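PDB 3TC3: UV damage endonuclease, which binds manganese and probably cuts damaged DNA as an endonuclease of excision repair, recognising different lesions by flipping pairs of nucleotides. Local coordinates for residues T29-G34 and K290-S295; S57-L62 and N82-A87; S119-Q124 and Q160-S165; R176-F181 and S210-I215; M249-E254 and D284-V289. All coordinates share one frame; numbering follows the deposited sequence. Where two conformers were deposited one is given.

Contact 1. Residues T29-G34 and K290-S295; sequences TNYSLG and KDKEIS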
# COMPACT_ATOMS: atom_id res chain seq x y z
N THR A 29 -5.42 9.52 -3.41
CA THR A 29 -6.41 10.59 -3.75
C THR A 29 -6.42 10.75 -5.25
O THR A 29 -5.64 10.09 -5.97
CB THR A 29 -6.11 11.90 -3.00
OG1 THR A 29 -7.27 12.74 -3.03
CG2 THR A 29 -4.88 12.60 -3.55
N ASN A 30 -7.43 11.47 -5.72
CA ASN A 30 -7.68 11.61 -7.16
C ASN A 30 -7.69 13.12 -7.38
O ASN A 30 -8.50 13.87 -6.84
CB ASN A 30 -9.04 10.95 -7.47
CG ASN A 30 -9.43 11.06 -8.93
OD1 ASN A 30 -9.33 12.18 -9.48
ND2 ASN A 30 -9.93 9.98 -9.56
N TYR A 31 -6.79 13.61 -8.22
CA TYR A 31 -6.64 15.07 -8.36
C TYR A 31 -7.72 15.63 -9.28
O TYR A 31 -8.21 16.74 -9.05
CB TYR A 31 -5.28 15.37 -9.00
CG TYR A 31 -4.08 15.12 -8.14
CD1 TYR A 31 -3.99 15.64 -6.80
CD2 TYR A 31 -2.97 14.38 -8.66
CE1 TYR A 31 -2.87 15.34 -6.02
CE2 TYR A 31 -1.86 14.12 -7.87
CZ TYR A 31 -1.82 14.62 -6.57
OH TYR A 31 -0.69 14.42 -5.80
N SER A 32 -8.18 14.83 -10.22
CA SER A 32 -9.17 15.27 -11.30
C SER A 32 -10.51 15.46 -10.66
O SER A 32 -11.21 16.47 -10.94
CB SER A 32 -9.24 14.20 -12.38
OG SER A 32 -8.00 14.20 -13.03
N LEU A 33 -10.89 14.53 -9.78
CA LEU A 33 -12.19 14.64 -9.10
C LEU A 33 -12.31 15.85 -8.17
O LEU A 33 -13.45 16.38 -7.92
CB LEU A 33 -12.46 13.27 -8.37
CG LEU A 33 -13.83 13.06 -7.78
CD1 LEU A 33 -14.86 13.20 -8.92
CD2 LEU A 33 -13.87 11.71 -7.16
N GLY A 34 -11.22 16.32 -7.56
CA GLY A 34 -11.26 17.51 -6.76
C GLY A 34 -11.84 17.34 -5.33
O GLY A 34 -12.19 18.37 -4.70
N LYS A 290 3.21 9.93 -10.26
CA LYS A 290 2.77 11.10 -9.56
C LYS A 290 1.44 11.64 -10.12
O LYS A 290 0.78 12.38 -9.39
CB LYS A 290 3.80 12.22 -9.76
CG LYS A 290 5.19 11.82 -9.13
CD LYS A 290 5.15 11.86 -7.67
CE LYS A 290 6.63 11.64 -7.21
NZ LYS A 290 6.63 10.60 -6.12
N ASP A 291 1.04 11.25 -11.33
CA ASP A 291 -0.30 11.73 -11.81
C ASP A 291 -1.46 10.79 -11.54
O ASP A 291 -2.60 11.07 -12.01
CB ASP A 291 -0.25 12.10 -13.35
CG ASP A 291 0.01 10.93 -14.26
OD1 ASP A 291 0.24 9.80 -13.74
OD2 ASP A 291 -0.02 11.18 -15.48
N LYS A 292 -1.22 9.76 -10.72
CA LYS A 292 -2.37 9.06 -10.02
C LYS A 292 -3.42 8.60 -11.02
O LYS A 292 -3.12 7.76 -11.89
CB LYS A 292 -2.95 9.89 -8.86
CG LYS A 292 -1.86 10.08 -7.80
CD LYS A 292 -2.40 10.80 -6.55
CE LYS A 292 -1.36 11.07 -5.48
NZ LYS A 292 -0.85 9.74 -4.94
N GLU A 293 -4.65 9.07 -10.88
CA GLU A 293 -5.75 8.51 -11.70
C GLU A 293 -5.53 8.71 -13.23
O GLU A 293 -6.06 7.94 -13.99
CB GLU A 293 -7.15 9.12 -11.33
CG GLU A 293 -7.30 10.59 -11.78
CD GLU A 293 -6.49 11.64 -10.97
OE1 GLU A 293 -5.87 11.37 -9.88
OE2 GLU A 293 -6.51 12.81 -11.41
N ILE A 294 -4.75 9.72 -13.62
CA ILE A 294 -4.52 9.97 -15.06
C ILE A 294 -3.71 8.75 -15.65
O ILE A 294 -4.05 8.21 -16.71
CB ILE A 294 -3.83 11.29 -15.26
CG1 ILE A 294 -4.71 12.48 -14.76
CG2 ILE A 294 -3.36 11.43 -16.81
CD1 ILE A 294 -5.66 13.07 -15.70
N SER A 295 -2.69 8.26 -14.91
CA SER A 295 -2.04 7.06 -15.31
C SER A 295 -2.93 5.84 -15.19
O SER A 295 -2.77 4.91 -16.00
CB SER A 295 -0.71 6.83 -14.55
OG SER A 295 0.30 7.63 -15.15
O HOH W 1 1.53 13.27 -6.89
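E293 reaches out of the start of helix 293-305 and lays its carboxylate on the backbone of N30-S32. CG takes the crowded position between the backbone N and the carbonyl carbon (chi1 71°), and a bend at chi2 (-72°) carries the chain across N30. Its CB lies 3.4 Å from N30 ND2, its CG 3.5 Å from N30 OD1, and the carboxylate then stacks on the N30 amide with the planes 16° apart. At the tip the oxygens part company: OE1 takes the N-H of Y31 at 2.9 Å from above the carboxylate plane, while OE2 is gripped twice by S32, through OG at 2.6 Å on the anti lone pair and through the backbone N from above the plane. This is the closing seam of the TIM barrel, where the loop after the first strand, 22-27, meets the helix that follows the last, 283-287. N30 OD1 itself accepts from L33 N at 2.8 Å, an Asx motif within the loop. A glutamine in place of E293 would probably leave one of these grips broken, its amide nitrogen facing a backbone N-H. Alongside, K292 runs its CD and CE obliquely past the Y31 ring, CE lying 3.4 Å from Y31 OH, and sends NZ on to V27 O. A water bridges Y31 OH and K290 O, 2.8 Å from the latter.

Contact 2. Residues S57-L62 and N82-A87; sequences SNLLCL and NTIPLA
L59 and T83 make the tight part of this contact: L59 CD2 presses against T83 CG2 at 3.5 Å, closer than two methyls usually sit, with the two side chains crossing at about a right angle. The T83 methyl is turned trans to the backbone N (OG1 at chi1 -70°), which brings it to L59 while OG1 bonds to S80 O. Beside them N58 ND2 donates to T83 O at 3.1 Å. The bond is nearly straight, 176°, and T83 O lies in the amide plane of N58, although the donor stands above the plane of the carbonyl. The other end of that amide, OD1, accepts from K39 NZ. In the TIM barrel this joins helix 48-71 to the loop that follows the second strand, 76-78; helix 101-113 also touches L59. With an alanine in place of N58, T83 O would probably lose its side-chain donor and K39 one of its acceptors. Packing is looser away from T83: L59 CD1 comes only to 4.2 Å from I84 CD1, and P85 CG stays 4.4 Å from N58 ND2. On the partly exposed side N82 turns its amide away from the helix and gives ND2 to D38 O.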
# COMPACT_ATOMS: atom_id res chain seq x y z
N SER A 57 -14.45 14.51 6.07
CA SER A 57 -14.35 15.00 4.72
C SER A 57 -13.48 14.02 3.94
O SER A 57 -13.77 13.75 2.76
CB SER A 57 -13.78 16.40 4.55
OG SER A 57 -12.61 16.68 5.32
N ASN A 58 -12.45 13.49 4.56
CA ASN A 58 -11.64 12.50 3.83
C ASN A 58 -12.46 11.31 3.39
O ASN A 58 -12.27 10.78 2.27
CB ASN A 58 -10.45 12.00 4.69
CG ASN A 58 -9.27 12.99 4.79
OD1 ASN A 58 -9.05 13.86 3.91
ND2 ASN A 58 -8.39 12.74 5.77
N LEU A 59 -13.30 10.82 4.30
CA LEU A 59 -14.02 9.62 4.05
C LEU A 59 -15.09 9.87 2.97
O LEU A 59 -15.40 8.99 2.16
CB LEU A 59 -14.60 9.08 5.34
CG LEU A 59 -13.55 8.47 6.30
CD1 LEU A 59 -14.10 8.37 7.73
CD2 LEU A 59 -13.15 7.07 5.80
N LEU A 60 -15.80 11.02 3.04
CA LEU A 60 -16.72 11.44 1.94
C LEU A 60 -16.06 11.36 0.57
O LEU A 60 -16.62 10.81 -0.42
CB LEU A 60 -17.20 12.88 2.16
CG LEU A 60 -18.24 13.35 1.09
CD1 LEU A 60 -19.44 14.01 1.74
CD2 LEU A 60 -17.74 14.19 -0.17
N CYS A 61 -14.85 11.94 0.49
CA CYS A 61 -14.08 11.98 -0.74
C CYS A 61 -13.64 10.58 -1.10
O CYS A 61 -13.73 10.21 -2.27
CB CYS A 61 -12.91 12.86 -0.51
SG CYS A 61 -13.40 14.66 -0.58
N LEU A 62 -13.21 9.79 -0.10
CA LEU A 62 -12.90 8.35 -0.42
C LEU A 62 -14.08 7.63 -1.05
O LEU A 62 -13.88 6.92 -2.02
CB LEU A 62 -12.41 7.62 0.87
CG LEU A 62 -12.06 6.12 0.66
CD1 LEU A 62 -10.95 5.81 -0.42
CD2 LEU A 62 -11.66 5.53 2.01
N ASN A 82 -3.51 9.04 5.80
CA ASN A 82 -4.01 10.27 6.50
C ASN A 82 -5.49 10.21 6.73
O ASN A 82 -6.07 11.19 7.30
CB ASN A 82 -3.68 11.51 5.63
CG ASN A 82 -2.27 11.80 5.56
OD1 ASN A 82 -1.48 11.40 6.42
ND2 ASN A 82 -1.90 12.65 4.56
N THR A 83 -6.20 9.13 6.36
CA THR A 83 -7.68 9.09 6.39
C THR A 83 -8.19 9.61 7.75
O THR A 83 -9.05 10.51 7.75
CB THR A 83 -8.21 7.68 6.13
OG1 THR A 83 -7.92 7.40 4.73
CG2 THR A 83 -9.73 7.58 6.32
N ILE A 84 -7.68 9.02 8.83
CA ILE A 84 -8.00 9.58 10.18
C ILE A 84 -6.71 10.30 10.68
O ILE A 84 -5.75 9.65 11.08
CB ILE A 84 -8.30 8.48 11.17
CG1 ILE A 84 -9.35 7.51 10.62
CG2 ILE A 84 -8.73 9.15 12.58
CD1 ILE A 84 -10.76 8.14 10.33
N PRO A 85 -6.62 11.64 10.59
CA PRO A 85 -5.37 12.29 10.92
C PRO A 85 -4.82 12.08 12.30
O PRO A 85 -5.63 12.26 13.22
CB PRO A 85 -5.71 13.77 10.68
CG PRO A 85 -6.76 13.78 9.72
CD PRO A 85 -7.66 12.59 10.16
N LEU A 86 -3.51 11.80 12.45
CA LEU A 86 -2.87 11.65 13.76
C LEU A 86 -3.41 10.50 14.61
O LEU A 86 -3.11 10.41 15.81
CB LEU A 86 -2.91 12.98 14.60
CG LEU A 86 -2.23 14.15 13.90
CD1 LEU A 86 -2.70 15.42 14.69
CD2 LEU A 86 -0.70 13.89 13.96
N ALA A 87 -4.08 9.53 13.97
CA ALA A 87 -4.72 8.43 14.72
C ALA A 87 -3.83 7.62 15.63
O ALA A 87 -4.32 7.09 16.65
CB ALA A 87 -5.45 7.46 13.74

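Contact 3. Residues S119-Q124 and Q160-S165; sequences SMHPGQ and QIHVGS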
# COMPACT_ATOMS: atom_id res chain seq x y z
N SER A 119 -5.27 -1.80 -0.51
CA SER A 119 -4.02 -1.86 0.21
C SER A 119 -3.83 -0.52 0.96
O SER A 119 -4.61 0.45 0.76
CB SER A 119 -2.83 -2.10 -0.70
OG SER A 119 -2.68 -1.00 -1.58
N MET A 120 -2.90 -0.52 1.93
CA MET A 120 -2.46 0.70 2.58
C MET A 120 -0.98 0.55 2.76
O MET A 120 -0.48 -0.55 2.98
CB MET A 120 -3.09 0.94 3.96
CG MET A 120 -4.67 1.09 3.87
SD MET A 120 -5.34 1.54 5.53
CE MET A 120 -4.85 3.29 5.59
N HIS A 121 -0.27 1.71 2.81
CA HIS A 121 1.21 1.70 3.05
C HIS A 121 1.48 2.80 4.07
O HIS A 121 1.48 3.98 3.76
CB HIS A 121 1.90 2.05 1.71
CG HIS A 121 3.42 2.20 1.76
ND1 HIS A 121 4.04 3.29 2.20
CD2 HIS A 121 4.42 1.36 1.24
CE1 HIS A 121 5.38 3.17 2.03
NE2 HIS A 121 5.61 1.99 1.42
N PRO A 122 1.79 2.41 5.27
CA PRO A 122 2.08 3.41 6.32
C PRO A 122 3.31 4.26 6.06
O PRO A 122 3.47 5.29 6.72
CB PRO A 122 2.29 2.59 7.63
CG PRO A 122 2.02 1.32 7.27
CD PRO A 122 1.75 1.04 5.80
N GLY A 123 4.23 3.76 5.24
CA GLY A 123 5.48 4.54 4.89
C GLY A 123 6.61 4.50 5.91
O GLY A 123 6.61 3.67 6.79
N GLN A 124 7.61 5.37 5.70
CA GLN A 124 8.93 5.24 6.27
C GLN A 124 8.97 5.31 7.75
O GLN A 124 9.91 4.76 8.31
CB GLN A 124 9.83 6.38 5.67
CG GLN A 124 10.85 6.94 6.65
CD GLN A 124 11.87 7.77 5.97
OE1 GLN A 124 11.61 8.93 5.65
NE2 GLN A 124 13.03 7.18 5.69
N GLN A 160 1.03 -2.84 3.64
CA GLN A 160 2.36 -3.15 3.06
C GLN A 160 3.40 -2.28 3.77
O GLN A 160 3.29 -1.00 3.91
CB GLN A 160 2.35 -2.88 1.54
CG GLN A 160 2.18 -1.54 1.13
CD GLN A 160 2.01 -1.56 -0.41
OE1 GLN A 160 0.86 -1.69 -0.86
NE2 GLN A 160 3.15 -1.58 -1.19
N ILE A 161 4.50 -2.95 4.11
CA ILE A 161 5.64 -2.22 4.66
C ILE A 161 6.99 -2.68 4.08
O ILE A 161 7.02 -3.71 3.47
CB ILE A 161 5.76 -2.37 6.20
CG1 ILE A 161 5.93 -3.84 6.57
CG2 ILE A 161 4.49 -1.73 6.84
CD1 ILE A 161 6.27 -4.03 8.17
N HIS A 162 8.01 -1.80 4.17
CA HIS A 162 9.38 -2.25 3.89
C HIS A 162 9.91 -2.99 5.09
O HIS A 162 9.37 -2.97 6.23
CB HIS A 162 10.21 -1.02 3.60
CG HIS A 162 9.92 -0.44 2.27
ND1 HIS A 162 9.64 0.85 2.10
CD2 HIS A 162 9.84 -1.04 1.02
CE1 HIS A 162 9.45 1.10 0.76
NE2 HIS A 162 9.57 -0.06 0.11
N VAL A 163 11.04 -3.71 4.90
CA VAL A 163 11.62 -4.45 5.98
C VAL A 163 12.07 -3.49 7.10
O VAL A 163 11.99 -3.81 8.30
CB VAL A 163 12.76 -5.40 5.47
CG1 VAL A 163 13.37 -6.03 6.64
CG2 VAL A 163 12.13 -6.45 4.61
N GLY A 164 12.62 -2.37 6.66
CA GLY A 164 12.93 -1.36 7.62
C GLY A 164 14.43 -1.01 7.67
O GLY A 164 15.10 -0.67 6.67
N SER A 165 15.00 -1.14 8.87
CA SER A 165 16.38 -0.77 9.17
C SER A 165 17.38 -1.85 8.77
O SER A 165 17.03 -3.02 8.85
CB SER A 165 16.35 -0.55 10.71
OG SER A 165 17.64 -0.42 11.25
O HOH W 2 7.80 0.59 6.04
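M120 O receives the backbone N-H of Q160 at 2.8 Å, nearly straight at 173°. One residue on, the CA-H of H121 leans toward Q160 O, 3.5 Å from CA to oxygen, and P122 CD approaches the same carbonyl at 3.2 Å. Q160 O is met here by carbon and has no hydrogen-bond partner in the model. Side chains close the first shell. H121 CB lies 3.6 Å from Q160 CG, the two side chains crossing at about a right angle, and P122 CG rests on I161 CG2 at 3.9 Å. In the conformer described, H121 turns its ring edge toward the face of H162 in an offset edge-to-face pair, centroids 5.6 Å apart and planes at 85°; a second H121 conformer was modelled, so this pairing is less certain than the rest. These strands, 117-120 and 158-162, are neighbours in the TIM barrel, linked by helix 133-153 as a beta-alpha-beta unit, and M120 points its side chain outward onto that helix. A water links the two segments, accepting from H162 N at 3.0 Å and giving only a weak bond to G123 O. Further in, Q160 CG stands between the backbone N and the carbonyl carbon (chi1 65°) and the chain runs straight on from there, taking the amide past S119 into the barrel, where OE1 stays beside S119 and NE2 donates to D251 and E195, second-shell support for the manganese about 5 Å from the nearest atom of the Q160 side chain.

Contact 4. Residues R176-F181 and S210-I215; sequences RFIENF and SERTGI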
# COMPACT_ATOMS: atom_id res chain seq x y z
N ARG A 176 15.61 -9.64 13.35
CA ARG A 176 14.85 -8.68 14.21
C ARG A 176 13.45 -8.46 13.57
O ARG A 176 12.44 -8.40 14.30
CB ARG A 176 15.47 -7.29 14.34
CG ARG A 176 16.78 -7.29 15.17
CD ARG A 176 17.13 -5.83 15.63
NE ARG A 176 17.06 -4.85 14.53
CZ ARG A 176 18.02 -4.67 13.63
NH1 ARG A 176 19.19 -5.38 13.71
NH2 ARG A 176 17.85 -3.81 12.65
N PHE A 177 13.38 -8.41 12.25
CA PHE A 177 12.04 -8.22 11.68
C PHE A 177 11.13 -9.39 12.05
O PHE A 177 9.97 -9.22 12.40
CB PHE A 177 12.17 -8.10 10.17
CG PHE A 177 10.83 -7.92 9.49
CD1 PHE A 177 9.98 -9.02 9.20
CD2 PHE A 177 10.43 -6.63 9.12
CE1 PHE A 177 8.76 -8.78 8.64
CE2 PHE A 177 9.15 -6.41 8.57
CZ PHE A 177 8.32 -7.50 8.28
N ILE A 178 11.63 -10.60 11.80
CA ILE A 178 10.85 -11.82 12.09
C ILE A 178 10.45 -11.91 13.61
O ILE A 178 9.26 -12.18 13.90
CB ILE A 178 11.63 -13.07 11.69
CG1 ILE A 178 11.70 -13.12 10.14
CG2 ILE A 178 10.92 -14.34 12.23
CD1 ILE A 178 12.60 -14.23 9.59
N GLU A 179 11.40 -11.57 14.50
CA GLU A 179 11.10 -11.61 15.94
C GLU A 179 9.95 -10.67 16.28
O GLU A 179 9.04 -11.04 17.00
CB GLU A 179 12.35 -11.29 16.78
CG GLU A 179 12.09 -11.70 18.28
CD GLU A 179 12.99 -11.15 19.39
OE1 GLU A 179 13.96 -10.42 19.13
OE2 GLU A 179 12.64 -11.47 20.56
N ASN A 180 10.03 -9.43 15.76
CA ASN A 180 9.04 -8.45 16.17
C ASN A 180 7.71 -8.69 15.45
O ASN A 180 6.65 -8.46 16.01
CB ASN A 180 9.55 -7.03 15.81
CG ASN A 180 10.76 -6.60 16.74
OD1 ASN A 180 11.02 -7.33 17.72
ND2 ASN A 180 11.46 -5.56 16.45
N PHE A 181 7.78 -9.22 14.19
CA PHE A 181 6.57 -9.61 13.51
C PHE A 181 5.74 -10.63 14.34
O PHE A 181 4.52 -10.59 14.42
CB PHE A 181 6.90 -10.24 12.12
CG PHE A 181 5.72 -10.84 11.47
CD1 PHE A 181 4.75 -10.05 10.81
CD2 PHE A 181 5.61 -12.23 11.44
CE1 PHE A 181 3.58 -10.66 10.21
CE2 PHE A 181 4.51 -12.81 10.85
CZ PHE A 181 3.50 -12.05 10.20
N SER A 210 9.59 -14.34 4.02
CA SER A 210 8.31 -14.99 3.77
C SER A 210 8.38 -16.46 4.07
O SER A 210 7.41 -17.02 4.62
CB SER A 210 7.92 -14.78 2.29
OG SER A 210 6.62 -15.27 2.03
N GLU A 211 9.49 -17.14 3.72
CA GLU A 211 9.59 -18.58 3.91
C GLU A 211 9.41 -18.96 5.39
O GLU A 211 8.88 -20.03 5.67
CB GLU A 211 10.96 -19.07 3.39
CG GLU A 211 11.13 -20.50 3.55
CD GLU A 211 10.60 -21.23 2.33
OE1 GLU A 211 10.18 -20.53 1.36
OE2 GLU A 211 10.61 -22.48 2.34
N ARG A 212 9.82 -18.07 6.28
CA ARG A 212 9.80 -18.33 7.76
C ARG A 212 8.59 -17.72 8.43
O ARG A 212 8.45 -17.90 9.68
CB ARG A 212 11.13 -17.77 8.32
CG ARG A 212 12.28 -18.66 7.88
CD ARG A 212 13.60 -17.79 7.89
NE ARG A 212 14.66 -18.64 7.45
CZ ARG A 212 14.93 -19.02 6.22
NH1 ARG A 212 14.20 -18.52 5.18
NH2 ARG A 212 15.92 -19.89 5.95
N THR A 213 7.69 -17.06 7.68
CA THR A 213 6.60 -16.31 8.34
C THR A 213 5.26 -16.48 7.65
O THR A 213 4.24 -16.11 8.29
CB THR A 213 6.84 -14.79 8.36
OG1 THR A 213 7.11 -14.36 7.03
CG2 THR A 213 8.03 -14.49 9.26
N GLY A 214 5.27 -16.80 6.36
CA GLY A 214 4.02 -16.80 5.58
C GLY A 214 3.61 -15.40 5.12
O GLY A 214 2.50 -15.25 4.52
N ILE A 215 4.44 -14.38 5.33
CA ILE A 215 4.12 -12.99 4.85
C ILE A 215 4.20 -12.89 3.32
O ILE A 215 5.24 -13.14 2.79
CB ILE A 215 5.10 -11.98 5.46
CG1 ILE A 215 4.91 -11.98 7.00
CG2 ILE A 215 4.74 -10.58 4.99
CD1 ILE A 215 6.07 -11.23 7.65
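F181 and I215 meet because each torsion aims one at the other: the phenyl swings trans to the backbone N (chi1 172°), and the I215 chain continues extended beyond CG1 (chi2 167°), so that the two side chains arrive from opposite directions. They join helix 170-181 to the end of helix 203-213, neighbouring outer helices of the TIM barrel, above strand 192-195. I215 CD1 sits over the centre of the F181 ring, 3.5 Å from the centroid and 8° off the ring normal, a clear CH-pi contact. F177, one helical turn earlier, offers its edge to the same methyl, with CE1 at 3.8 Å from I215 CD1. The methyl is therefore touched by one ring through its face and by another through its rim. Both phenyls and I215 also lean on strand 192-195, F177 and I215 on I194 and F181 on L192. Nearer the surface the contact thins. T213 CB comes obliquely to F181 CE2 at 3.9 Å, its CG2 reaches I178 CG1 at 4.0 Å, and I178 CD1 lies against the aliphatic part of R212, whose guanidinium leads away to W208, with a hydrogen bond to its O and a cation-pi contact. Behind these groups the chain holds itself: S210 O takes the N-H of both T213 and G214, and the chain then turns at G214 with positive phi. S210 OG donates to I215 O at 2.6 Å. T213 OG1, which also bonds to I209 O, accepts the I215 N-H at 3.2 Å in an ST turn.

Contact 5. Residues M249-E254 and D284-V289; sequences MIDYSE and DIMLEV. With MN (manganese (II) ion), chain C.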
# COMPACT_ATOMS: atom_id res chain seq x y z
N MET A 249 -0.37 -8.77 -5.32
CA MET A 249 -0.29 -7.36 -5.66
C MET A 249 1.05 -7.05 -6.10
O MET A 249 2.02 -7.55 -5.51
CB MET A 249 -0.59 -6.53 -4.46
CG MET A 249 -1.97 -6.74 -3.83
SD MET A 249 -2.16 -5.77 -2.28
CE MET A 249 -3.81 -6.14 -1.87
N ILE A 250 1.20 -6.19 -7.13
CA ILE A 250 2.50 -5.67 -7.50
C ILE A 250 2.46 -4.15 -7.51
O ILE A 250 1.39 -3.53 -7.76
CB ILE A 250 3.06 -6.18 -8.82
CG1 ILE A 250 2.24 -5.82 -9.97
CG2 ILE A 250 3.12 -7.75 -8.82
CD1 ILE A 250 2.77 -6.48 -11.29
N ASP A 251 3.58 -3.52 -7.22
CA ASP A 251 3.73 -2.04 -7.33
C ASP A 251 4.46 -1.68 -8.60
O ASP A 251 5.62 -2.16 -8.80
CB ASP A 251 4.51 -1.46 -6.17
CG ASP A 251 3.72 -1.40 -4.85
OD1 ASP A 251 2.52 -1.40 -4.82
OD2 ASP A 251 4.38 -1.22 -3.81
N TYR A 252 3.81 -0.95 -9.50
CA TYR A 252 4.40 -0.60 -10.78
C TYR A 252 4.86 0.86 -10.72
O TYR A 252 4.07 1.78 -10.49
CB TYR A 252 3.41 -0.80 -11.95
CG TYR A 252 4.04 -0.33 -13.26
CD1 TYR A 252 3.91 1.02 -13.72
CD2 TYR A 252 4.75 -1.22 -14.07
CE1 TYR A 252 4.48 1.45 -14.90
CE2 TYR A 252 5.25 -0.85 -15.25
CZ TYR A 252 5.19 0.50 -15.68
OH TYR A 252 5.77 0.81 -16.87
N SER A 253 6.11 1.07 -11.05
CA SER A 253 6.61 2.44 -11.28
C SER A 253 7.65 2.45 -12.33
O SER A 253 7.97 1.42 -12.89
CB SER A 253 7.17 3.07 -9.98
OG SER A 253 7.17 4.49 -10.22
N GLU A 254 8.06 3.68 -12.68
CA GLU A 254 9.13 3.85 -13.65
C GLU A 254 10.05 4.95 -13.17
O GLU A 254 9.65 5.79 -12.35
CB GLU A 254 8.60 4.30 -15.03
CG GLU A 254 7.61 3.30 -15.68
CD GLU A 254 7.09 3.84 -16.93
OE1 GLU A 254 7.77 4.67 -17.59
OE2 GLU A 254 6.00 3.44 -17.32
N ASP A 284 -2.79 -7.90 -9.39
CA ASP A 284 -3.37 -6.54 -9.23
C ASP A 284 -2.24 -5.52 -9.18
O ASP A 284 -1.32 -5.74 -8.44
CB ASP A 284 -4.22 -6.55 -7.97
CG ASP A 284 -5.50 -7.41 -8.17
OD1 ASP A 284 -5.91 -7.58 -9.35
OD2 ASP A 284 -5.99 -7.82 -7.14
N ILE A 285 -2.30 -4.54 -10.05
CA ILE A 285 -1.18 -3.62 -10.30
C ILE A 285 -1.47 -2.23 -9.67
O ILE A 285 -2.43 -1.55 -10.08
CB ILE A 285 -0.95 -3.42 -11.78
CG1 ILE A 285 -0.58 -4.71 -12.46
CG2 ILE A 285 0.23 -2.45 -12.03
CD1 ILE A 285 -0.60 -4.56 -14.07
N MET A 286 -0.64 -1.83 -8.70
CA MET A 286 -0.81 -0.49 -8.09
C MET A 286 0.14 0.47 -8.72
O MET A 286 1.39 0.24 -8.71
CB MET A 286 -0.43 -0.58 -6.61
CG MET A 286 -0.62 0.78 -5.84
SD MET A 286 -2.26 1.52 -5.99
CE MET A 286 -3.25 0.20 -5.26
N LEU A 287 -0.35 1.49 -9.41
CA LEU A 287 0.53 2.49 -10.06
C LEU A 287 1.09 3.52 -9.16
O LEU A 287 0.31 4.21 -8.46
CB LEU A 287 -0.21 3.22 -11.21
CG LEU A 287 -0.89 2.25 -12.15
CD1 LEU A 287 -1.74 3.07 -13.17
CD2 LEU A 287 0.16 1.40 -12.97
N GLU A 288 2.39 3.55 -8.99
CA GLU A 288 2.99 4.54 -8.07
C GLU A 288 3.71 5.59 -8.91
O GLU A 288 4.94 5.46 -9.27
CB GLU A 288 4.04 3.82 -7.20
CG GLU A 288 3.42 2.82 -6.25
CD GLU A 288 4.41 2.29 -5.23
OE1 GLU A 288 5.56 1.98 -5.65
OE2 GLU A 288 4.01 2.08 -4.09
N VAL A 289 2.86 6.40 -9.50
CA VAL A 289 3.38 7.52 -10.33
C VAL A 289 2.64 8.78 -9.89
O VAL A 289 1.56 8.78 -9.32
CB VAL A 289 3.19 7.22 -11.81
CG1 VAL A 289 4.27 6.19 -12.29
CG2 VAL A 289 1.74 6.85 -12.19
MN MN C . 6.57 0.43 -4.31
O HOH W 3 5.66 1.37 -2.31
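I250 and Y252 each use both backbone groups to bind strand 283-287. I250 N gives to D284 O and I250 O receives M286 N; Y252 N gives to M286 O and Y252 O receives E288 N. The strands run parallel, 30° apart in direction. Next along, S253 OG donates to E288 O at 2.6 Å, nearly in line with the carbonyl. Polar tips on the D251 face are heavily engaged. D284 is held by salt bridges to R23, R117 and R247. D251 and E288 stack their carboxylates with planes 28° apart, bringing D251 OD2 and E288 OE2 to 3.3 Å; R78, which forms a salt bridge to each residue, and the metal probably offset the repulsion. D251 also has its outside donor Q160. The E288 chain, extended beyond CG with chi2 -170°, delivers OE1 to the manganese at 2.3 Å, while D251 OD2 stands at a longer 2.8 Å from the ion. A water that also binds the manganese donates to E288 OE2 at 2.5 Å. On the other face the packing is apolar: I250 CG1 lies against I285 CG1, the two side chains pointing the same way, and Y252 CB rests 3.6 Å from I285 CG2, all against helix 270-279. The Y252 ring ends in OH, which donates to E254 OE2 at 2.7 Å. With E195 and D220, D251 and E288 make up the manganese site at the C-terminal ends of the TIM-barrel strands.

In the fold
From the N terminus, the chain leaves the first barrel strand and opens contact 1, which closes only some 255 residues later at the last helix; the other four contacts all fall within that span. They follow one another in series and none cross. Contact 2 ties the first outer helix to the loop after the second strand, contact 3 joins the third and fourth strands, contact 4 the outer helices after the fourth and fifth, and contact 5 the seventh and eighth strands. Contact 3 touches contact 4 through I161 and F177, and contact 5 through Q160 and D251 across the barrel interior. Contacts 1 and 4 lie about 35 Å apart, centre to centre, on opposite sides.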